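NAD-dependent aldehyde dehydrogenase (Burkholderia multivorans, PDB 5UJU) probably oxidises aldehydes to carboxylic acids with NAD+ as the electron acceptor, as a member of the aldehyde dehydrogenase family. Local coordinates at residues A[99-104]-A[234-239]; A[253-258]-A[267-272]. One frame throughout, in Å; residues are numbered along the deposited sequence.

Contact 1: residues A[99-104]-A[234-239]; sequences ALIAAA and TVIVKP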
ATOM      1  N   ALA A  99       9.813 -16.584  21.659  1.00 29.45           N
ATOM      2  CA  ALA A  99      11.023 -17.236  21.162  1.00 28.86           C
ATOM      3  C   ALA A  99      11.158 -17.093  19.649  1.00 28.47           C
ATOM      4  O   ALA A  99      12.261 -16.881  19.137  1.00 26.37           O
ATOM      5  CB  ALA A  99      11.026 -18.710  21.562  1.00 26.12           C
ATOM      6  N   LEU A 100      10.050 -17.203  18.911  1.00 24.25           N
ATOM      7  CA  LEU A 100      10.163 -17.143  17.457  1.00 28.84           C
ATOM      8  C   LEU A 100      10.402 -15.717  16.988  1.00 26.85           C
ATOM      9  O   LEU A 100      11.117 -15.495  16.009  1.00 26.55           O
ATOM     10  CB  LEU A 100       8.919 -17.733  16.792  1.00 25.13           C
ATOM     11  CG  LEU A 100       8.646 -19.218  17.025  1.00 24.37           C
ATOM     12  CD1 LEU A 100       7.442 -19.647  16.166  1.00 22.40           C
ATOM     13  CD2 LEU A 100       9.861 -20.081  16.691  1.00 23.12           C
ATOM     14  N   ILE A 101       9.809 -14.734  17.663  1.00 28.69           N
ATOM     15  CA  ILE A 101      10.121 -13.346  17.336  1.00 24.84           C
ATOM     16  C   ILE A 101      11.608 -13.062  17.564  1.00 21.54           C
ATOM     17  O   ILE A 101      12.258 -12.394  16.744  1.00 21.81           O
ATOM     18  CB  ILE A 101       9.233 -12.391  18.147  1.00 23.80           C
ATOM     19  CG1 ILE A 101       7.808 -12.372  17.577  1.00 26.85           C
ATOM     20  CG2 ILE A 101       9.845 -10.988  18.186  1.00 26.99           C
ATOM     21  CD1 ILE A 101       6.843 -11.580  18.416  1.00 24.20           C
ATOM     22  N   ALA A 102      12.172 -13.559  18.669  1.00 23.85           N
ATOM     23  CA  ALA A 102      13.613 -13.342  18.900  1.00 28.44           C
ATOM     24  C   ALA A 102      14.451 -14.044  17.834  1.00 28.95           C
ATOM     25  O   ALA A 102      15.437 -13.484  17.335  1.00 29.00           O
ATOM     26  CB  ALA A 102      14.028 -13.814  20.296  1.00 23.73           C
ATOM     27  N   ALA A 103      14.073 -15.271  17.468  1.00 24.16           N
ATOM     28  CA  ALA A 103      14.857 -16.001  16.470  1.00 26.89           C
ATOM     29  C   ALA A 103      14.789 -15.323  15.100  1.00 26.80           C
ATOM     30  O   ALA A 103      15.798 -15.248  14.384  1.00 28.15           O
ATOM     31  CB  ALA A 103      14.396 -17.455  16.398  1.00 28.89           C
ATOM     32  N   ALA A 104      13.617 -14.811  14.721  1.00 26.16           N
ATOM     33  CA  ALA A 104      13.519 -14.060  13.475  1.00 24.17           C
ATOM     34  C   ALA A 104      14.389 -12.813  13.539  1.00 27.42           C
ATOM     35  O   ALA A 104      15.108 -12.491  12.583  1.00 27.71           O
ATOM     36  CB  ALA A 104      12.053 -13.691  13.196  1.00 23.17           C
ATOM     37  N   THR A 234      11.684 -11.435   7.373  1.00 18.11           N
ATOM     38  CA  THR A 234      11.576 -12.736   8.017  1.00 21.89           C
ATOM     39  C   THR A 234      10.092 -13.039   8.242  1.00 27.07           C
ATOM     40  O   THR A 234       9.259 -12.133   8.251  1.00 25.50           O
ATOM     41  CB  THR A 234      12.340 -12.760   9.344  1.00 25.89           C
ATOM     42  OG1 THR A 234      11.921 -11.655  10.153  1.00 25.29           O
ATOM     43  CG2 THR A 234      13.875 -12.678   9.118  1.00 26.27           C
ATOM     44  N   VAL A 235       9.759 -14.324   8.404  1.00 24.55           N
ATOM     45  CA  VAL A 235       8.360 -14.759   8.416  1.00 28.44           C
ATOM     46  C   VAL A 235       8.121 -15.758   9.542  1.00 31.68           C
ATOM     47  O   VAL A 235       8.859 -16.738   9.675  1.00 24.63           O
ATOM     48  CB  VAL A 235       7.956 -15.392   7.069  1.00 25.55           C
ATOM     49  CG1 VAL A 235       6.467 -15.649   7.032  1.00 19.54           C
ATOM     50  CG2 VAL A 235       8.372 -14.501   5.909  1.00 19.34           C
ATOM     51  N   ILE A 236       7.056 -15.546  10.310  1.00 21.04           N
ATOM     52  CA  ILE A 236       6.515 -16.550  11.224  1.00 18.60           C
ATOM     53  C   ILE A 236       5.234 -17.070  10.588  1.00 25.91           C
ATOM     54  O   ILE A 236       4.318 -16.285  10.289  1.00 21.38           O
ATOM     55  CB  ILE A 236       6.241 -15.975  12.626  1.00 21.40           C
ATOM     56  CG1 ILE A 236       7.544 -15.476  13.291  1.00 23.91           C
ATOM     57  CG2 ILE A 236       5.546 -17.006  13.501  1.00 20.99           C
ATOM     58  CD1 ILE A 236       7.314 -14.636  14.541  1.00 23.01           C
ATOM     59  N   VAL A 237       5.190 -18.372  10.319  1.00 21.36           N
ATOM     60  CA  VAL A 237       4.031 -19.002   9.687  1.00 25.77           C
ATOM     61  C   VAL A 237       3.199 -19.653  10.780  1.00 28.30           C
ATOM     62  O   VAL A 237       3.672 -20.570  11.466  1.00 27.56           O
ATOM     63  CB  VAL A 237       4.452 -20.027   8.626  1.00 24.04           C
ATOM     64  CG1 VAL A 237       3.229 -20.673   7.994  1.00 27.04           C
ATOM     65  CG2 VAL A 237       5.330 -19.371   7.560  1.00 21.17           C
ATOM     66  N   LYS A 238       1.966 -19.170  10.950  1.00 23.49           N
ATOM     67  CA  LYS A 238       1.020 -19.675  11.941  1.00 25.98           C
ATOM     68  C   LYS A 238      -0.149 -20.318  11.211  1.00 28.20           C
ATOM     69  O   LYS A 238      -1.122 -19.628  10.869  1.00 23.21           O
ATOM     70  CB  LYS A 238       0.528 -18.536  12.844  1.00 25.58           C
ATOM     71  CG  LYS A 238       0.041 -18.978  14.230  1.00 22.99           C
ATOM     72  CD  LYS A 238      -1.214 -19.842  14.212  1.00 21.60           C
ATOM     73  CE  LYS A 238      -2.437 -19.051  13.721  1.00 24.07           C
ATOM     74  NZ  LYS A 238      -3.642 -19.947  13.727  1.00 28.07           N
ATOM     75  N   PRO A 239      -0.117 -21.619  10.938  1.00 27.16           N
ATOM     76  CA  PRO A 239      -1.218 -22.222  10.178  1.00 24.43           C
ATOM     77  C   PRO A 239      -2.490 -22.312  11.006  1.00 25.51           C
ATOM     78  O   PRO A 239      -2.493 -22.234  12.236  1.00 24.97           O
ATOM     79  CB  PRO A 239      -0.704 -23.625   9.811  1.00 18.54           C
ATOM     80  CG  PRO A 239       0.794 -23.615  10.147  1.00 26.58           C
ATOM     81  CD  PRO A 239       0.974 -22.574  11.209  1.00 27.55           C
TER

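Contact 2: residues A[253-258]-A[267-272]; sequences IARDVL and VVTLLA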
ATOM      1  N   ILE A 253      11.112 -27.033   3.972  1.00 30.13           N
ATOM      2  CA  ILE A 253      11.829 -26.886   2.712  1.00 25.41           C
ATOM      3  C   ILE A 253      12.434 -25.490   2.595  1.00 27.49           C
ATOM      4  O   ILE A 253      13.578 -25.333   2.148  1.00 30.51           O
ATOM      5  CB  ILE A 253      10.897 -27.224   1.533  1.00 26.32           C
ATOM      6  CG1 ILE A 253      10.545 -28.719   1.563  1.00 28.88           C
ATOM      7  CG2 ILE A 253      11.557 -26.878   0.220  1.00 26.57           C
ATOM      8  CD1 ILE A 253       9.503 -29.158   0.493  1.00 28.10           C
ATOM      9  N   ALA A 254      11.694 -24.458   3.027  1.00 25.30           N
ATOM     10  CA  ALA A 254      12.242 -23.103   3.035  1.00 22.83           C
ATOM     11  C   ALA A 254      13.515 -23.023   3.872  1.00 23.85           C
ATOM     12  O   ALA A 254      14.504 -22.414   3.452  1.00 24.52           O
ATOM     13  CB  ALA A 254      11.217 -22.110   3.584  1.00 18.90           C
ATOM     14  N   ARG A 255      13.497 -23.629   5.061  1.00 21.46           N
ATOM     15  CA  ARG A 255      14.644 -23.587   5.963  1.00 24.72           C
ATOM     16  C   ARG A 255      15.841 -24.323   5.378  1.00 27.20           C
ATOM     17  O   ARG A 255      16.989 -23.904   5.565  1.00 26.83           O
ATOM     18  CB  ARG A 255      14.248 -24.191   7.309  1.00 26.88           C
ATOM     19  CG  ARG A 255      13.229 -23.347   8.071  1.00 24.90           C
ATOM     20  CD  ARG A 255      12.768 -24.047   9.332  1.00 25.57           C
ATOM     21  NE  ARG A 255      13.861 -24.263  10.283  1.00 29.83           N
ATOM     22  CZ  ARG A 255      14.222 -23.375  11.203  1.00 29.99           C
ATOM     23  NH1 ARG A 255      13.598 -22.207  11.284  1.00 21.96           N
ATOM     24  NH2 ARG A 255      15.214 -23.641  12.033  1.00 25.59           N
ATOM     25  N   ASP A 256      15.589 -25.427   4.678  1.00 31.51           N
ATOM     26  CA  ASP A 256      16.648 -26.133   3.961  1.00 32.59           C
ATOM     27  C   ASP A 256      17.375 -25.204   3.005  1.00 29.65           C
ATOM     28  O   ASP A 256      18.611 -25.139   2.992  1.00 33.75           O
ATOM     29  CB  ASP A 256      16.050 -27.299   3.175  1.00 33.55           C
ATOM     30  CG  ASP A 256      15.717 -28.479   4.046  1.00 37.37           C
ATOM     31  OD1 ASP A 256      16.137 -28.501   5.224  1.00 45.36           O
ATOM     32  OD2 ASP A 256      15.033 -29.390   3.539  1.00 47.87           O
ATOM     33  N   VAL A 257      16.615 -24.496   2.172  1.00 27.08           N
ATOM     34  CA  VAL A 257      17.205 -23.624   1.164  1.00 25.14           C
ATOM     35  C   VAL A 257      17.974 -22.493   1.832  1.00 29.88           C
ATOM     36  O   VAL A 257      19.104 -22.174   1.443  1.00 26.01           O
ATOM     37  CB  VAL A 257      16.114 -23.080   0.225  1.00 30.35           C
ATOM     38  CG1 VAL A 257      16.705 -22.054  -0.716  1.00 25.75           C
ATOM     39  CG2 VAL A 257      15.453 -24.235  -0.547  1.00 26.04           C
ATOM     40  N   LEU A 258      17.369 -21.876   2.850  1.00 25.78           N
ATOM     41  CA  LEU A 258      18.027 -20.777   3.549  1.00 31.50           C
ATOM     42  C   LEU A 258      19.329 -21.238   4.192  1.00 28.49           C
ATOM     43  O   LEU A 258      20.358 -20.561   4.086  1.00 37.37           O
ATOM     44  CB  LEU A 258      17.079 -20.187   4.601  1.00 24.95           C
ATOM     45  CG  LEU A 258      15.929 -19.359   4.021  1.00 24.76           C
ATOM     46  CD1 LEU A 258      14.697 -19.405   4.945  1.00 26.14           C
ATOM     47  CD2 LEU A 258      16.385 -17.930   3.804  1.00 26.73           C
ATOM     48  N   VAL A 267      15.047 -17.394   9.474  1.00 22.98           N
ATOM     49  CA  VAL A 267      14.312 -16.467   8.617  1.00 27.04           C
ATOM     50  C   VAL A 267      12.857 -16.919   8.473  1.00 25.51           C
ATOM     51  O   VAL A 267      11.949 -16.083   8.424  1.00 26.01           O
ATOM     52  CB  VAL A 267      15.024 -16.322   7.249  1.00 25.35           C
ATOM     53  CG1 VAL A 267      14.117 -15.622   6.222  1.00 19.63           C
ATOM     54  CG2 VAL A 267      16.316 -15.514   7.429  1.00 23.99           C
ATOM     55  N   VAL A 268      12.600 -18.235   8.485  1.00 26.76           N
ATOM     56  CA  VAL A 268      11.233 -18.769   8.440  1.00 23.03           C
ATOM     57  C   VAL A 268      11.042 -19.759   9.583  1.00 27.83           C
ATOM     58  O   VAL A 268      11.796 -20.736   9.694  1.00 24.53           O
ATOM     59  CB  VAL A 268      10.923 -19.445   7.095  1.00 23.68           C
ATOM     60  CG1 VAL A 268       9.516 -20.042   7.116  1.00 27.60           C
ATOM     61  CG2 VAL A 268      11.071 -18.446   5.962  1.00 22.72           C
ATOM     62  N   THR A 269      10.022 -19.525  10.420  1.00 20.67           N
ATOM     63  CA  THR A 269       9.698 -20.422  11.525  1.00 22.90           C
ATOM     64  C   THR A 269       8.224 -20.810  11.476  1.00 30.13           C
ATOM     65  O   THR A 269       7.410 -20.177  10.795  1.00 22.94           O
ATOM     66  CB  THR A 269      10.013 -19.799  12.895  1.00 24.25           C
ATOM     67  OG1 THR A 269       9.378 -18.522  13.008  1.00 21.72           O
ATOM     68  CG2 THR A 269      11.532 -19.635  13.077  1.00 22.06           C
ATOM     69  N   LEU A 270       7.886 -21.861  12.218  1.00 26.21           N
ATOM     70  CA  LEU A 270       6.541 -22.428  12.222  1.00 27.29           C
ATOM     71  C   LEU A 270       5.979 -22.353  13.632  1.00 28.90           C
ATOM     72  O   LEU A 270       6.546 -22.941  14.557  1.00 22.06           O
ATOM     73  CB  LEU A 270       6.559 -23.883  11.749  1.00 28.82           C
ATOM     74  CG  LEU A 270       5.172 -24.523  11.750  1.00 27.26           C
ATOM     75  CD1 LEU A 270       4.436 -24.153  10.451  1.00 24.02           C
ATOM     76  CD2 LEU A 270       5.239 -26.046  11.962  1.00 27.95           C
ATOM     77  N   LEU A 271       4.864 -21.656  13.796  1.00 27.11           N
ATOM     78  CA  LEU A 271       4.200 -21.557  15.090  1.00 22.50           C
ATOM     79  C   LEU A 271       2.943 -22.433  15.016  1.00 26.69           C
ATOM     80  O   LEU A 271       1.857 -21.963  14.663  1.00 24.00           O
ATOM     81  CB  LEU A 271       3.874 -20.093  15.429  1.00 25.25           C
ATOM     82  CG  LEU A 271       3.139 -19.841  16.764  1.00 32.32           C
ATOM     83  CD1 LEU A 271       3.995 -20.297  17.906  1.00 31.74           C
ATOM     84  CD2 LEU A 271       2.750 -18.379  16.952  1.00 28.52           C
ATOM     85  N   ALA A 272       3.101 -23.714  15.333  1.00 23.82           N
ATOM     86  CA  ALA A 272       1.967 -24.623  15.387  1.00 26.42           C
ATOM     87  C   ALA A 272       1.212 -24.401  16.684  1.00 30.24           C
ATOM     88  O   ALA A 272       1.815 -24.090  17.716  1.00 27.05           O
ATOM     89  CB  ALA A 272       2.427 -26.073  15.291  1.00 28.17           C
TER

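Contact 1: residues A[99-104]-A[234-239]
Leu100, Ile101 and Ala104 bring one face of the helical segment 99-104 against Thr234 and Ile236 of the strand segment 234-239. The two segments run nearly antiparallel, their axes inclined at 156° and 8.9 Å apart at closest approach. They draw together toward the end of the helical segment: the CA atoms of Leu100 and Ile236 lie 7.2 Å apart, those of Ala104 and Thr234 only 5.9 Å. No hydrogen bond links the segments, and the contact rests on van der Waals packing of buried side chains on each other and on the helix backbone.

Ile236 supplies the main projection. Its CG1 stands opposite the carbonyl carbon (chi1 -62°) and the chain is extended beyond it (chi2 168°), which carries the terminal CD1 up to the helix backbone. There CD1 meets CG1 of Ile101 at 3.8 Å and CB of Leu100 at 4.2 Å, settling over the junction between these two residues rather than against the end of either side chain. Ile101 itself starts away from the strand, and it is the inner part of its side chain that Ile236 touches.

At the other end a small residue allows the closer approach. Ala104 CB abuts Thr234 OG1 at 3.7 Å, while Thr234 CG2 reaches Ala104 O at the same distance of 3.7 Å. The threonine hydroxyl, buried here, is engaged by hydrogen bonds with Thr207 and Gln108.

Strand 234-238 is flanked in its sheet by strands 191-211 and 268-270, and Thr207 and Thr269 of these neighbours also touch Ile236. Helix 97-132 covers this face of the sheet, whereas Val235 and Val237 point the other way, onto helix 217-230.

Contact 2: residues A[253-258]-A[267-272]
Arg255 provides the polar link between helix 245-260 and strand 268-270, donating from NH1 to the backbone O of Val268 at 2.8 Å. The bond is moderately bent, with an N-H...O angle of 151°. The acceptor lies at the edge of the guanidinium, close to its plane, while NH1 is tilted 26° from the plane of the carbonyl. A bend at the third side-chain torsion curls the arginine chain so that NH1 returns to the oxygen, and the aliphatic part passes alongside the same atom, with CG 3.4 Å from Val268 O. The group has further partners that should limit its rotation: NH2 forms a salt bridge with Asp69, and NH1 also bonds to Asn266 OD1.

Helix 245-260 is the crossover of a beta-alpha-beta unit that leads from strand 234-238 to its parallel neighbour 268-270, an element of the Rossmann-like fold by which aldehyde dehydrogenases typically hold NAD. The helical segment therefore runs back against the strand, at 151° between axes that approach to 8.5 Å.

Apolar contacts fill the interface beside the arginine. Leu258 presents both methyls: CD1 lies 3.9 Å from Val267 CB and 3.9 Å from Val268 CG2, while CD2 adds a second touch on Val267 CB at 4.0 Å. It meets each valine at roughly a right angle. Val268 CG2, anti to the carbonyl carbon, also lies, more loosely, 4.4 Å from Ala254 CB. Val251, about one turn before Ala254, packs on Val268 as well, and Trp111 of helix 97-132 reaches Leu258.

Overall arrangement
Contacts 1 and 2 come in series along the chain, their centres about 9 Å apart, and meet in one mixed sheet. Strand 234-238 of contact 1 and strand 268-270 of contact 2 are parallel neighbours, joined by backbone pairing such as Val235 N to Val267 O at 2.8 Å. Helix 245-260 follows the first strand and leads to the second. The contacts lie on opposite faces of the sheet: Thr234 and Ile236 point to helix 97-132, whereas Thr269, which touches Ile236, points away from helix 245-260. Helix 97-132 thus begins on one face and later flanks helix 245-260 on the other, probably within the NAD-binding domain.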